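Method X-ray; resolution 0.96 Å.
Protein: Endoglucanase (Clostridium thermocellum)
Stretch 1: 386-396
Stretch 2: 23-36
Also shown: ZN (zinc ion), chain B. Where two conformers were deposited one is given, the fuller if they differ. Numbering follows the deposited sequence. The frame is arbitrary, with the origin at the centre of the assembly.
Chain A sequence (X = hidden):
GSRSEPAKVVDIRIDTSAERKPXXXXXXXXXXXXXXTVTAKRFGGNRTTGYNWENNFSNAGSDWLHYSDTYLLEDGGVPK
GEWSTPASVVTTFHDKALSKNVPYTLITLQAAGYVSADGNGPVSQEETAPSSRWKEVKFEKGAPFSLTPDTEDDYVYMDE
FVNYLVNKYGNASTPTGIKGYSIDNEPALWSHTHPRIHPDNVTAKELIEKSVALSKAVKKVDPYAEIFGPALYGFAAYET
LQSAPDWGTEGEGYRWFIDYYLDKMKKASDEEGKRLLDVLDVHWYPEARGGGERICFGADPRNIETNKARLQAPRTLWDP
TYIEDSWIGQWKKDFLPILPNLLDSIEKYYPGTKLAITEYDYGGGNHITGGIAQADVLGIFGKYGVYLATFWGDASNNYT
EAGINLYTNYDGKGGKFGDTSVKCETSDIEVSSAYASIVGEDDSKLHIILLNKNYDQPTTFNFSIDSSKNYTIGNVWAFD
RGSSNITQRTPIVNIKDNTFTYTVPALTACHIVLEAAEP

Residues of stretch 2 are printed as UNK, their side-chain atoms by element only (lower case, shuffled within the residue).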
# COMPACT_ATOMS: atom_id res chain seq x y z
N VAL A 386 5.48 -8.21 -3.36
CA VAL A 386 4.31 -7.34 -3.31
C VAL A 386 4.25 -6.50 -4.57
O VAL A 386 5.27 -6.07 -5.11
CB VAL A 386 4.40 -6.46 -2.02
CG1 VAL A 386 3.37 -5.38 -1.98
CG2 VAL A 386 4.32 -7.35 -0.79
N TYR A 387 3.02 -6.30 -5.08
CA TYR A 387 2.81 -5.59 -6.34
C TYR A 387 2.70 -4.07 -6.19
O TYR A 387 3.22 -3.30 -7.02
CB TYR A 387 1.51 -6.12 -6.96
CG TYR A 387 1.10 -5.44 -8.23
CD1 TYR A 387 1.89 -5.51 -9.38
CD2 TYR A 387 -0.11 -4.74 -8.30
CE1 TYR A 387 1.49 -4.89 -10.56
CE2 TYR A 387 -0.53 -4.16 -9.50
CZ TYR A 387 0.27 -4.27 -10.63
OH TYR A 387 -0.09 -3.72 -11.84
N LEU A 388 1.99 -3.62 -5.16
CA LEU A 388 1.73 -2.19 -4.99
C LEU A 388 1.65 -1.97 -3.48
O LEU A 388 1.12 -2.81 -2.74
CB LEU A 388 0.44 -1.77 -5.72
CG LEU A 388 0.03 -0.31 -5.58
CD1 LEU A 388 -0.65 0.18 -6.85
CD2 LEU A 388 -0.89 -0.06 -4.38
N ALA A 389 2.14 -0.80 -3.03
CA ALA A 389 1.96 -0.44 -1.62
C ALA A 389 1.90 1.08 -1.56
O ALA A 389 2.57 1.78 -2.31
CB ALA A 389 3.08 -1.02 -0.75
N THR A 390 1.08 1.54 -0.60
CA THR A 390 0.86 2.97 -0.42
C THR A 390 0.82 3.30 1.09
O THR A 390 -0.12 2.90 1.79
CB THR A 390 -0.43 3.46 -1.19
OG1 THR A 390 -1.50 2.54 -1.02
CG2 THR A 390 -0.17 3.57 -2.67
N PHE A 391 1.85 4.01 1.54
CA PHE A 391 1.93 4.47 2.92
C PHE A 391 0.75 5.39 3.24
O PHE A 391 0.33 6.20 2.38
CB PHE A 391 3.25 5.25 3.07
CG PHE A 391 3.42 5.96 4.39
CD1 PHE A 391 3.65 5.26 5.58
CD2 PHE A 391 3.35 7.36 4.45
CE1 PHE A 391 3.78 5.94 6.78
CE2 PHE A 391 3.50 8.03 5.64
CZ PHE A 391 3.71 7.33 6.80
N TRP A 392 0.22 5.32 4.47
CA TRP A 392 -0.79 6.24 4.94
C TRP A 392 -0.18 7.13 6.02
O TRP A 392 0.22 6.62 7.07
CB TRP A 392 -2.04 5.52 5.47
CG TRP A 392 -3.12 6.51 5.84
CD1 TRP A 392 -3.20 7.28 6.96
CD2 TRP A 392 -4.26 6.89 5.02
NE1 TRP A 392 -4.31 8.14 6.90
CE2 TRP A 392 -4.96 7.92 5.72
CE3 TRP A 392 -4.74 6.48 3.78
CZ2 TRP A 392 -6.10 8.54 5.17
CZ3 TRP A 392 -5.89 7.11 3.25
CH2 TRP A 392 -6.56 8.11 3.95
N GLY A 393 -0.12 8.43 5.72
CA GLY A 393 0.44 9.39 6.65
C GLY A 393 0.90 10.61 5.89
O GLY A 393 1.07 10.59 4.67
N ASP A 394 1.11 11.71 6.62
CA ASP A 394 1.33 13.01 5.99
C ASP A 394 2.81 13.37 5.83
O ASP A 394 3.73 12.61 6.19
CB ASP A 394 0.50 14.10 6.68
CG ASP A 394 1.01 14.48 8.02
OD1 ASP A 394 2.22 14.23 8.32
OD2 ASP A 394 0.20 15.08 8.78
N ALA A 395 3.03 14.57 5.29
CA ALA A 395 4.35 15.03 4.91
C ALA A 395 5.23 15.38 6.11
O ALA A 395 6.43 15.70 5.95
CB ALA A 395 4.22 16.22 3.97
N SER A 396 4.69 15.31 7.34
CA SER A 396 5.50 15.52 8.52
C SER A 396 6.36 14.30 8.87
O SER A 396 7.22 14.36 9.76
CB SER A 396 4.67 15.91 9.74
OG SER A 396 3.92 14.81 10.23
N UNK A 23 11.22 -6.68 -9.13
CA UNK A 23 10.62 -5.87 -8.06
C UNK A 23 9.55 -5.00 -8.73
O UNK A 23 9.82 -4.24 -9.65
c UNK A 23 10.98 -4.00 -6.41
c UNK A 23 13.92 -5.04 -6.17
c UNK A 23 11.66 -4.97 -7.39
c UNK A 23 12.71 -5.84 -6.70
N UNK A 24 8.30 -5.15 -8.26
CA UNK A 24 7.25 -4.35 -8.89
C UNK A 24 7.53 -2.86 -8.67
O UNK A 24 7.81 -2.44 -7.55
c UNK A 24 5.89 -4.69 -8.28
o UNK A 24 4.94 -3.86 -8.93
N UNK A 25 7.38 -2.04 -9.71
CA UNK A 25 7.72 -0.63 -9.57
C UNK A 25 6.81 0.13 -8.63
O UNK A 25 7.17 1.25 -8.23
c UNK A 25 7.61 -0.07 -11.00
c UNK A 25 7.90 -1.27 -11.92
c UNK A 25 7.25 -2.44 -11.14
N UNK A 26 5.63 -0.43 -8.32
CA UNK A 26 4.55 0.32 -7.68
C UNK A 26 4.51 0.14 -6.17
O UNK A 26 3.55 0.59 -5.51
c UNK A 26 3.22 -0.16 -9.78
o UNK A 26 3.31 -0.35 -13.96
c UNK A 26 3.67 0.91 -11.93
c UNK A 26 3.63 0.98 -10.54
c UNK A 26 2.84 -1.32 -10.46
c UNK A 26 2.88 -1.39 -11.84
c UNK A 26 3.27 -0.28 -12.59
c UNK A 26 3.18 -0.11 -8.28
N UNK A 27 5.57 -0.45 -5.56
CA UNK A 27 5.60 -0.64 -4.14
C UNK A 27 5.94 0.62 -3.36
O UNK A 27 5.79 0.65 -2.13
c UNK A 27 5.98 -3.13 -4.25
c UNK A 27 7.97 -1.53 -4.18
c UNK A 27 6.54 -1.79 -3.73
c UNK A 27 8.96 -2.51 -3.58
N UNK A 28 6.42 1.67 -4.05
CA UNK A 28 6.92 2.87 -3.40
C UNK A 28 5.90 4.00 -3.45
O UNK A 28 6.22 5.17 -3.75
c UNK A 28 9.54 1.69 -5.50
c UNK A 28 11.15 0.15 -4.59
c UNK A 28 10.48 0.67 -5.67
c UNK A 28 9.92 1.64 -3.15
c UNK A 28 8.24 3.32 -4.07
o UNK A 28 12.08 -0.87 -4.71
c UNK A 28 9.24 2.19 -4.23
c UNK A 28 10.85 0.63 -3.31
N UNK A 29 4.62 3.67 -3.13
CA UNK A 29 3.56 4.64 -3.29
C UNK A 29 3.12 5.30 -1.97
O UNK A 29 3.56 4.95 -0.87
N UNK A 30 2.16 6.24 -2.14
CA UNK A 30 1.57 6.90 -0.98
C UNK A 30 0.07 7.18 -1.25
O UNK A 30 -0.39 7.22 -2.39
o UNK A 30 2.05 9.25 -1.59
c UNK A 30 2.29 8.23 -0.62
N UNK A 31 -0.64 7.40 -0.14
CA UNK A 31 -2.02 7.90 -0.15
C UNK A 31 -2.08 9.43 -0.11
O UNK A 31 -2.96 10.02 -0.74
c UNK A 31 -2.82 7.37 1.02
c UNK A 31 -3.15 5.90 0.91
n UNK A 31 -2.32 5.01 1.47
o UNK A 31 -4.22 5.54 0.36
N UNK A 32 -1.20 10.06 0.69
CA UNK A 32 -1.17 11.49 0.88
C UNK A 32 -0.11 12.12 -0.02
O UNK A 32 0.69 11.46 -0.69
n UNK A 32 -3.85 10.00 3.16
c UNK A 32 -2.08 11.63 3.28
o UNK A 32 -1.77 9.27 3.65
c UNK A 32 -2.54 10.20 3.38
c UNK A 32 -0.88 11.84 2.36
N UNK A 33 -0.08 13.47 -0.02
CA UNK A 33 0.90 14.25 -0.79
C UNK A 33 2.16 14.36 0.07
O UNK A 33 2.21 15.10 1.06
c UNK A 33 0.33 15.63 -1.13
o UNK A 33 -1.51 17.79 -1.67
c UNK A 33 -1.55 16.81 -2.45
c UNK A 33 -0.85 15.51 -2.09
o UNK A 33 -2.17 16.85 -3.56
N UNK A 34 3.19 13.59 -0.31
CA UNK A 34 4.43 13.50 0.45
C UNK A 34 5.56 14.30 -0.19
O UNK A 34 5.62 14.51 -1.39
c UNK A 34 4.90 12.05 0.55
c UNK A 34 3.63 11.62 2.69
c UNK A 34 4.68 9.71 1.42
c UNK A 34 3.99 11.09 1.32
N UNK A 35 6.54 14.61 0.68
CA UNK A 35 7.84 15.12 0.27
C UNK A 35 8.75 13.93 -0.07
O UNK A 35 9.75 13.64 0.60
c UNK A 35 8.47 15.90 1.41
o UNK A 35 7.39 17.02 3.26
c UNK A 35 7.53 16.93 2.00
o UNK A 35 6.96 17.73 1.20
N UNK A 36 8.34 13.19 -1.09
CA UNK A 36 9.09 12.01 -1.53
C UNK A 36 8.70 11.78 -2.97
O UNK A 36 7.58 12.13 -3.42
c UNK A 36 8.74 10.78 -0.73
ZN ZN B . 7.93 15.77 4.66
O HOH W 1 7.84 -6.76 -5.90
O HOH W 2 1.02 8.93 2.35
O HOH W 3 0.87 15.45 3.51

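Position 23 carries four carbons, forked at the first, one arm two carbons long; it points away from stretch 1 and is buried: Ile23. Position 24 has one carbon and one oxygen, a hydroxymethyl group facing stretch 1. It is Ser24, whose OG donates a short hydrogen bond to Tyr387 O (2.6 Å), while its N and Val386 O share water 1. At 25 three carbons close a ring onto the backbone N: Pro25, exposed and out of contact, its phi of -67° suiting the type I turn from Ser24 to position 27.

Position 26 shows one carbon, then a six-carbon ring bearing an oxygen, hence Tyr26. Its ring turns an edge toward the face of Tyr387, centroids 5.6 Å apart and planes at 80°, and its backbone O accepts from Ala389 N (3.2 Å). Position 27 again has four carbons forked at the first with one longer arm: Ile27. Its CG2 packs 4.1 Å from Val386 CG1, an apolar contact suited to a buried place. Position 28, a ring of six carbons with an oxygen beyond one carbon, is Tyr28; it points away as the chain turns its corner.

Position 29 has no side-chain atoms: Gly29. A CB here would lie 2.7 Å from Ala389 O and 2.9 Å from Thr390 CG2, so the bare backbone lets the strands close up. Its N donates to Ala389 O (2.9 Å) and its O accepts from Phe391 N (3.1 Å). Position 30, one carbon and one oxygen, is Ser30, whose OG bonds to the backbone O of position 32 (2.7 Å).

At 31 two carbons end in an oxygen and a nitrogen: Asn31. Its N and ND2 each donate to Phe391 O, both at 3.0 Å, so one amide side chain reinforces the backbone bond. Position 32 is one carbon longer with the same ending, Gln32; the extra reach brings OE1 to Gly393 N (2.8 Å) and lays NE2 over one face of the Trp392 ring.

Position 33, three carbons and two oxygens, is Glu33, whose CA-to-CB bond points away from stretch 1 and whose carboxylate is hydrogen-bonded elsewhere in the structure; its backbone O still reaches Ala395 N through water 3. Position 34, four carbons forked at the second, is Leu34: CD1 lies 4.1 Å from Phe391 CD2. Position 35, two carbons and two oxygens, is Asp35; its OD2 and Ala395 O each bind ZN at 2.0 Å. Position 36, a single carbon, is Ala36, out of reach.

The contact is thus a short parallel backbone ladder, continued by amide side chains and closed by zinc.

Stretch 2 23-36: ISPYIYGSNQELDA
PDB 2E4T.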